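Local coordinates for protein silicatein alpha (Tethya aurantium, PDB 6ZQ3) that belongs to the papain family of cysteine-type peptidases and probably directs formation of the silica in the spicules of a marine sponge, at residues 12-18 and 36-41; 118-124 and 205-211. All blocks are in the same frame, centred on the assembly; numbering follows the deposited sequence.

Contact 1: residues 12-18 and 36-41; sequences GAVTGIK and EGINAL
The carboxylate of E36 is the flat group of this contact, and T15 covers one of its faces: CG2 lies over OE1 at 3.6 Å, while the hydroxyl reaches the same oxygen from above the plane. K18 approaches instead on the syn lone pair of the other oxygen, its NZ 2.7 Å from OE2 in a salt bridge. The setting is the helical domain of the papain fold at its border with the barrel domain, where the loop 12-18 lies along helix 26-43, the long central helix of the fold. T15 points OG1 at the acid by holding it between its own backbone N and carbonyl carbon (chi1 61°), and the hydrogen bond from OG1 to E36 OE1 measures 3.1 Å. A water bridges the same OE1 to T15 N, and L49 N gives a further bond to OE2, so the buried acid is satisfied at both oxygens. K18, which also pairs with E51, suits its place because an extended chain lets it span from the loop to both acids. With an alanine at E36, K18 would probably lose one of its two acid partners, E51 remaining, and the T15 hydroxyl and L49 N would be left without this acceptor. Further along the helix small residues let the backbones close in. A40 rests its methyl on A13 CA, and A13 CB meets L41 CD1 at 3.4 Å. G37 lets the loop come close: its CA lies 3.2 Å from A13 O in a CA-H...O contact, and a CB would crowd the same oxygen.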
ATOM      1  N   GLY A  12      -8.994   8.996 -10.859  1.00 53.76           N
ATOM      2  CA  GLY A  12      -9.875   7.910 -10.390  1.00 58.09           C
ATOM      3  C   GLY A  12      -9.163   6.592 -10.074  1.00 57.15           C
ATOM      4  O   GLY A  12      -9.737   5.515 -10.248  1.00 63.84           O
ATOM      5  N   ALA A  13      -7.929   6.688  -9.585  1.00 50.27           N
ATOM      6  CA  ALA A  13      -7.059   5.546  -9.392  1.00 48.96           C
ATOM      7  C   ALA A  13      -6.933   5.091  -7.933  1.00 47.77           C
ATOM      8  O   ALA A  13      -6.074   4.251  -7.638  1.00 46.41           O
ATOM      9  CB  ALA A  13      -5.667   5.886  -9.935  1.00 51.43           C
ATOM     10  N   VAL A  14      -7.730   5.662  -7.018  1.00 50.85           N
ATOM     11  CA  VAL A  14      -7.660   5.324  -5.579  1.00 45.47           C
ATOM     12  C   VAL A  14      -9.034   5.022  -4.996  1.00 45.99           C
ATOM     13  O   VAL A  14      -9.930   5.830  -5.125  1.00 48.65           O
ATOM     14  CB  VAL A  14      -7.064   6.479  -4.734  1.00 43.21           C
ATOM     15  CG1 VAL A  14      -7.112   6.131  -3.247  1.00 41.69           C
ATOM     16  CG2 VAL A  14      -5.628   6.812  -5.159  1.00 42.56           C
ATOM     17  N   THR A  15      -9.172   3.889  -4.307  1.00 46.46           N
ATOM     18  CA  THR A  15     -10.422   3.531  -3.602  1.00 45.83           C
ATOM     19  C   THR A  15     -10.552   4.186  -2.234  1.00 44.60           C
ATOM     20  O   THR A  15      -9.632   4.811  -1.724  1.00 39.08           O
ATOM     21  CB  THR A  15     -10.524   2.012  -3.349  1.00 46.66           C
ATOM     22  OG1 THR A  15      -9.423   1.574  -2.528  1.00 48.18           O
ATOM     23  CG2 THR A  15     -10.500   1.268  -4.654  1.00 49.51           C
ATOM     24  N   GLY A  16     -11.715   4.007  -1.636  1.00 46.34           N
ATOM     25  CA  GLY A  16     -11.950   4.472  -0.297  1.00 48.97           C
ATOM     26  C   GLY A  16     -10.956   3.875   0.668  1.00 48.16           C
ATOM     27  O   GLY A  16     -10.251   2.936   0.346  1.00 45.46           O
ATOM     28  N   ILE A  17     -10.903   4.472   1.852  1.00 54.44           N
ATOM     29  CA  ILE A  17     -10.076   4.019   2.968  1.00 52.23           C
ATOM     30  C   ILE A  17     -10.615   2.722   3.569  1.00 53.12           C
ATOM     31  O   ILE A  17     -11.816   2.558   3.732  1.00 55.49           O
ATOM     32  CB  ILE A  17      -9.993   5.114   4.071  1.00 50.39           C
ATOM     33  CG1 ILE A  17      -8.726   5.956   3.931  1.00 50.10           C
ATOM     34  CG2 ILE A  17      -9.853   4.504   5.457  1.00 54.34           C
ATOM     35  CD1 ILE A  17      -8.621   6.742   2.660  1.00 50.42           C
ATOM     36  N   LYS A  18      -9.710   1.829   3.953  1.00 51.03           N
ATOM     37  CA  LYS A  18     -10.079   0.563   4.568  1.00 47.76           C
ATOM     38  C   LYS A  18      -9.567   0.501   6.001  1.00 44.08           C
ATOM     39  O   LYS A  18      -8.713   1.289   6.383  1.00 44.40           O
ATOM     40  CB  LYS A  18      -9.483  -0.563   3.730  1.00 52.12           C
ATOM     41  CG  LYS A  18     -10.072  -0.607   2.321  1.00 58.78           C
ATOM     42  CD  LYS A  18      -9.183  -1.331   1.328  1.00 65.59           C
ATOM     43  CE  LYS A  18      -9.538  -0.990  -0.118  1.00 70.54           C
ATOM     44  NZ  LYS A  18      -8.942  -1.982  -1.074  1.00 74.38           N
ATOM     45  N   GLU A  36      -4.471  -1.717  -7.356  1.00 48.66           N
ATOM     46  CA  GLU A  36      -5.779  -1.166  -7.704  1.00 46.81           C
ATOM     47  C   GLU A  36      -5.569   0.044  -8.564  1.00 45.33           C
ATOM     48  O   GLU A  36      -6.340   0.305  -9.490  1.00 40.60           O
ATOM     49  CB  GLU A  36      -6.559  -0.743  -6.459  1.00 50.46           C
ATOM     50  CG  GLU A  36      -7.199  -1.889  -5.702  1.00 55.98           C
ATOM     51  CD  GLU A  36      -7.684  -1.507  -4.306  1.00 60.58           C
ATOM     52  OE1 GLU A  36      -7.399  -0.385  -3.830  1.00 62.29           O
ATOM     53  OE2 GLU A  36      -8.368  -2.344  -3.676  1.00 64.13           O
ATOM     54  N   GLY A  37      -4.516   0.787  -8.237  1.00 45.58           N
ATOM     55  CA  GLY A  37      -4.194   2.017  -8.926  1.00 46.50           C
ATOM     56  C   GLY A  37      -3.744   1.747 -10.322  1.00 45.66           C
ATOM     57  O   GLY A  37      -4.368   2.175 -11.275  1.00 49.33           O
ATOM     58  N   ILE A  38      -2.668   0.990 -10.426  1.00 49.80           N
ATOM     59  CA  ILE A  38      -2.113   0.556 -11.709  1.00 51.61           C
ATOM     60  C   ILE A  38      -3.186  -0.004 -12.658  1.00 48.23           C
ATOM     61  O   ILE A  38      -3.196   0.273 -13.850  1.00 43.79           O
ATOM     62  CB  ILE A  38      -1.050  -0.527 -11.468  1.00 55.69           C
ATOM     63  CG1 ILE A  38       0.340   0.078 -11.144  1.00 61.99           C
ATOM     64  CG2 ILE A  38      -0.895  -1.377 -12.703  1.00 64.06           C
ATOM     65  CD1 ILE A  38       0.403   1.162 -10.076  1.00 62.47           C
ATOM     66  N   ASN A  39      -4.066  -0.818 -12.103  1.00 45.62           N
ATOM     67  CA  ASN A  39      -5.123  -1.440 -12.842  1.00 44.67           C
ATOM     68  C   ASN A  39      -6.173  -0.433 -13.293  1.00 43.80           C
ATOM     69  O   ASN A  39      -6.635  -0.479 -14.410  1.00 44.51           O
ATOM     70  CB  ASN A  39      -5.779  -2.512 -11.966  1.00 51.17           C
ATOM     71  CG  ASN A  39      -6.938  -3.183 -12.659  1.00 57.73           C
ATOM     72  OD1 ASN A  39      -6.740  -3.956 -13.601  1.00 62.00           O
ATOM     73  ND2 ASN A  39      -8.158  -2.861 -12.232  1.00 59.64           N
ATOM     74  N   ALA A  40      -6.550   0.467 -12.398  1.00 42.54           N
ATOM     75  CA  ALA A  40      -7.534   1.476 -12.671  1.00 42.17           C
ATOM     76  C   ALA A  40      -7.087   2.475 -13.758  1.00 44.21           C
ATOM     77  O   ALA A  40      -7.880   2.904 -14.587  1.00 45.28           O
ATOM     78  CB  ALA A  40      -7.843   2.209 -11.384  1.00 42.00           C
ATOM     79  N   LEU A  41      -5.822   2.854 -13.700  1.00 43.95           N
ATOM     80  CA  LEU A  41      -5.147   3.658 -14.715  1.00 45.93           C
ATOM     81  C   LEU A  41      -5.112   3.009 -16.093  1.00 52.53           C
ATOM     82  O   LEU A  41      -5.435   3.648 -17.082  1.00 63.98           O
ATOM     83  CB  LEU A  41      -3.684   3.876 -14.284  1.00 44.74           C
ATOM     84  CG  LEU A  41      -3.209   5.174 -13.670  1.00 42.51           C
ATOM     85  CD1 LEU A  41      -4.336   5.958 -13.055  1.00 41.30           C
ATOM     86  CD2 LEU A  41      -2.101   4.855 -12.677  1.00 45.20           C
TER
HETATM   87  O   HOH W   1      -6.547   2.388  -3.765  1.00 44.86           O

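Contact 2: residues 118-124 and 205-211; sequences SGSESDL and NQCGIAS
E121 reaches from the first turn of helix 121-130 across to N205, and its extended chain can be followed outward. Beyond CB, CG packs on the methyl of A210 at 3.9 Å, CD lies 3.9 Å from N205 N, and OE1 accepts that N-H at 2.9 Å from above the carboxylate plane. OE2 passes 4.0 Å from I209 CG2 and takes its hydrogen bonds from W181 NE1 and N202 N, so a buried acid finds donors at both oxygens. N205 suits its left-handed backbone (phi 64°), and its amide folds back to brace the loop. OD1 accepts A210 N at 2.7 Å, while ND2 gives to S211 OG, which lies in the amide plane and is also bonded to S160 O. G119, at positive phi where glycine is at ease, donates its N to A210 O at 2.7 Å. Beside it S118 OG gives a bond to S211 O, in the carbonyl plane and on a lone pair. L124 CD2 closes the apolar side, 3.7 Å from A210 CB. S120 N-caps the helix, its OG accepting D123 N. The helix and the loop tied by the C207-C158 disulfide are elements of the beta-barrel domain of the papain fold.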
ATOM      1  N   SER A 118      16.545   1.727  -3.019  1.00 51.53           N
ATOM      2  CA  SER A 118      16.438   1.972  -1.599  1.00 55.22           C
ATOM      3  C   SER A 118      17.004   3.343  -1.203  1.00 55.20           C
ATOM      4  O   SER A 118      18.123   3.686  -1.579  1.00 61.50           O
ATOM      5  CB  SER A 118      17.152   0.862  -0.828  1.00 53.66           C
ATOM      6  OG  SER A 118      17.079   1.129   0.563  1.00 55.60           O
ATOM      7  N   GLY A 119      16.211   4.125  -0.464  1.00 56.18           N
ATOM      8  CA  GLY A 119      16.615   5.449   0.019  1.00 54.80           C
ATOM      9  C   GLY A 119      16.452   6.630  -0.937  1.00 56.62           C
ATOM     10  O   GLY A 119      16.661   7.778  -0.538  1.00 60.99           O
ATOM     11  N   SER A 120      16.070   6.386  -2.187  1.00 53.96           N
ATOM     12  CA  SER A 120      15.992   7.466  -3.158  1.00 53.95           C
ATOM     13  C   SER A 120      14.570   7.977  -3.306  1.00 54.22           C
ATOM     14  O   SER A 120      13.724   7.295  -3.887  1.00 54.84           O
ATOM     15  CB  SER A 120      16.514   7.026  -4.526  1.00 54.58           C
ATOM     16  OG  SER A 120      16.257   8.047  -5.483  1.00 58.34           O
ATOM     17  N   GLU A 121      14.333   9.191  -2.800  1.00 58.27           N
ATOM     18  CA  GLU A 121      13.024   9.844  -2.877  1.00 57.36           C
ATOM     19  C   GLU A 121      12.755  10.520  -4.227  1.00 57.21           C
ATOM     20  O   GLU A 121      11.601  10.809  -4.568  1.00 58.85           O
ATOM     21  CB  GLU A 121      12.880  10.873  -1.756  1.00 57.26           C
ATOM     22  CG  GLU A 121      12.821  10.271  -0.361  1.00 59.70           C
ATOM     23  CD  GLU A 121      12.488  11.304   0.714  1.00 61.60           C
ATOM     24  OE1 GLU A 121      13.432  11.809   1.356  1.00 60.36           O
ATOM     25  OE2 GLU A 121      11.288  11.626   0.910  1.00 59.73           O
ATOM     26  N   SER A 122      13.809  10.801  -4.987  1.00 56.33           N
ATOM     27  CA  SER A 122      13.637  11.356  -6.338  1.00 56.89           C
ATOM     28  C   SER A 122      13.202  10.269  -7.338  1.00 53.45           C
ATOM     29  O   SER A 122      12.419  10.541  -8.235  1.00 59.00           O
ATOM     30  CB  SER A 122      14.917  12.023  -6.796  1.00 54.24           C
ATOM     31  OG  SER A 122      15.960  11.077  -6.800  1.00 58.47           O
ATOM     32  N   ASP A 123      13.609   9.034  -7.058  1.00 51.86           N
ATOM     33  CA  ASP A 123      13.203   7.889  -7.853  1.00 55.19           C
ATOM     34  C   ASP A 123      11.771   7.552  -7.426  1.00 54.02           C
ATOM     35  O   ASP A 123      10.940   7.179  -8.253  1.00 47.94           O
ATOM     36  CB  ASP A 123      14.129   6.700  -7.604  1.00 57.30           C
ATOM     37  N   LEU A 124      11.494   7.689  -6.127  1.00 52.31           N
ATOM     38  CA  LEU A 124      10.165   7.438  -5.593  1.00 54.22           C
ATOM     39  C   LEU A 124       9.158   8.443  -6.185  1.00 55.78           C
ATOM     40  O   LEU A 124       8.064   8.061  -6.599  1.00 58.19           O
ATOM     41  CB  LEU A 124      10.180   7.495  -4.060  1.00 58.47           C
ATOM     42  CG  LEU A 124       8.856   7.333  -3.294  1.00 58.42           C
ATOM     43  CD1 LEU A 124       8.036   6.141  -3.755  1.00 56.13           C
ATOM     44  CD2 LEU A 124       9.136   7.218  -1.802  1.00 59.89           C
ATOM     45  N   ASN A 205      14.950  10.821   3.651  1.00 47.49           N
ATOM     46  CA  ASN A 205      14.269   9.550   3.823  1.00 45.95           C
ATOM     47  C   ASN A 205      13.821   9.314   5.254  1.00 45.57           C
ATOM     48  O   ASN A 205      14.112   8.271   5.854  1.00 44.72           O
ATOM     49  CB  ASN A 205      15.135   8.377   3.326  1.00 48.12           C
ATOM     50  CG  ASN A 205      14.367   7.065   3.304  1.00 47.99           C
ATOM     51  OD1 ASN A 205      13.180   7.042   2.983  1.00 44.84           O
ATOM     52  ND2 ASN A 205      15.030   5.974   3.677  1.00 49.44           N
ATOM     53  N   GLN A 206      13.086  10.293   5.774  1.00 44.69           N
ATOM     54  CA  GLN A 206      12.558  10.245   7.110  1.00 45.75           C
ATOM     55  C   GLN A 206      11.526   9.113   7.222  1.00 47.34           C
ATOM     56  O   GLN A 206      10.675   8.980   6.347  1.00 49.17           O
ATOM     57  CB  GLN A 206      11.915  11.598   7.435  1.00 48.93           C
ATOM     58  CG  GLN A 206      11.567  11.774   8.898  1.00 48.84           C
ATOM     59  CD  GLN A 206      10.775  13.030   9.145  1.00 51.36           C
ATOM     60  OE1 GLN A 206       9.602  12.971   9.505  1.00 51.46           O
ATOM     61  NE2 GLN A 206      11.406  14.177   8.949  1.00 58.19           N
ATOM     62  N   CYS A 207      11.637   8.305   8.287  1.00 46.96           N
ATOM     63  CA  CYS A 207      10.773   7.142   8.568  1.00 47.93           C
ATOM     64  C   CYS A 207      10.964   5.959   7.593  1.00 50.08           C
ATOM     65  O   CYS A 207      10.197   4.964   7.611  1.00 43.97           O
ATOM     66  CB  CYS A 207       9.302   7.578   8.646  1.00 53.80           C
ATOM     67  SG  CYS A 207       9.035   8.844   9.921  1.00 60.13           S
ATOM     68  N   GLY A 208      12.003   6.074   6.767  1.00 46.61           N
ATOM     69  CA  GLY A 208      12.353   5.052   5.800  1.00 51.13           C
ATOM     70  C   GLY A 208      11.279   4.867   4.761  1.00 50.17           C
ATOM     71  O   GLY A 208      11.010   3.741   4.360  1.00 48.76           O
ATOM     72  N   ILE A 209      10.666   5.970   4.333  1.00 49.26           N
ATOM     73  CA  ILE A 209       9.580   5.919   3.353  1.00 49.78           C
ATOM     74  C   ILE A 209      10.019   5.398   1.966  1.00 49.34           C
ATOM     75  O   ILE A 209       9.214   4.818   1.220  1.00 48.59           O
ATOM     76  CB  ILE A 209       8.881   7.300   3.226  1.00 51.22           C
ATOM     77  CG1 ILE A 209       7.479   7.136   2.649  1.00 51.72           C
ATOM     78  CG2 ILE A 209       9.692   8.274   2.385  1.00 50.68           C
ATOM     79  CD1 ILE A 209       6.835   8.445   2.313  1.00 53.88           C
ATOM     80  N   ALA A 210      11.294   5.588   1.638  1.00 46.88           N
ATOM     81  CA  ALA A 210      11.828   5.178   0.357  1.00 48.93           C
ATOM     82  C   ALA A 210      12.832   4.031   0.462  1.00 49.83           C
ATOM     83  O   ALA A 210      13.504   3.730  -0.525  1.00 51.00           O
ATOM     84  CB  ALA A 210      12.469   6.380  -0.340  1.00 51.78           C
ATOM     85  N   SER A 211      12.930   3.389   1.635  1.00 48.39           N
ATOM     86  CA  SER A 211      13.773   2.191   1.827  1.00 47.40           C
ATOM     87  C   SER A 211      13.299   0.909   1.106  1.00 47.40           C
ATOM     88  O   SER A 211      14.120   0.172   0.588  1.00 49.06           O
ATOM     89  CB  SER A 211      13.936   1.881   3.327  1.00 50.31           C
ATOM     90  OG  SER A 211      14.628   2.936   3.982  1.00 56.45           O
TER
HETATM   91  O   HOH W   2      11.776  12.544   3.984  1.00 42.85           O

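In the fold
Both segments of contact 1 precede those of contact 2 in the sequence, and the two contacts lie in different parts of the papain fold. Their centres are about 22 Å apart and their nearest atoms about 11 Å, so they do not touch. Contact 1 lies on the helical domain, at helix 26-43, where its loop 12-18 also touches strands 180-184 and 196-200 of the other domain. Contact 2 belongs to that beta-barrel domain, joining helix 121-130 to the loop between strands 196-200 and 214-217. Strand 180-184 reaches from W181, packed beside contact 2 inside the barrel domain, to K184, which bonds to loop 12-18. In papain-family enzymes the active-site cleft runs between the two domains.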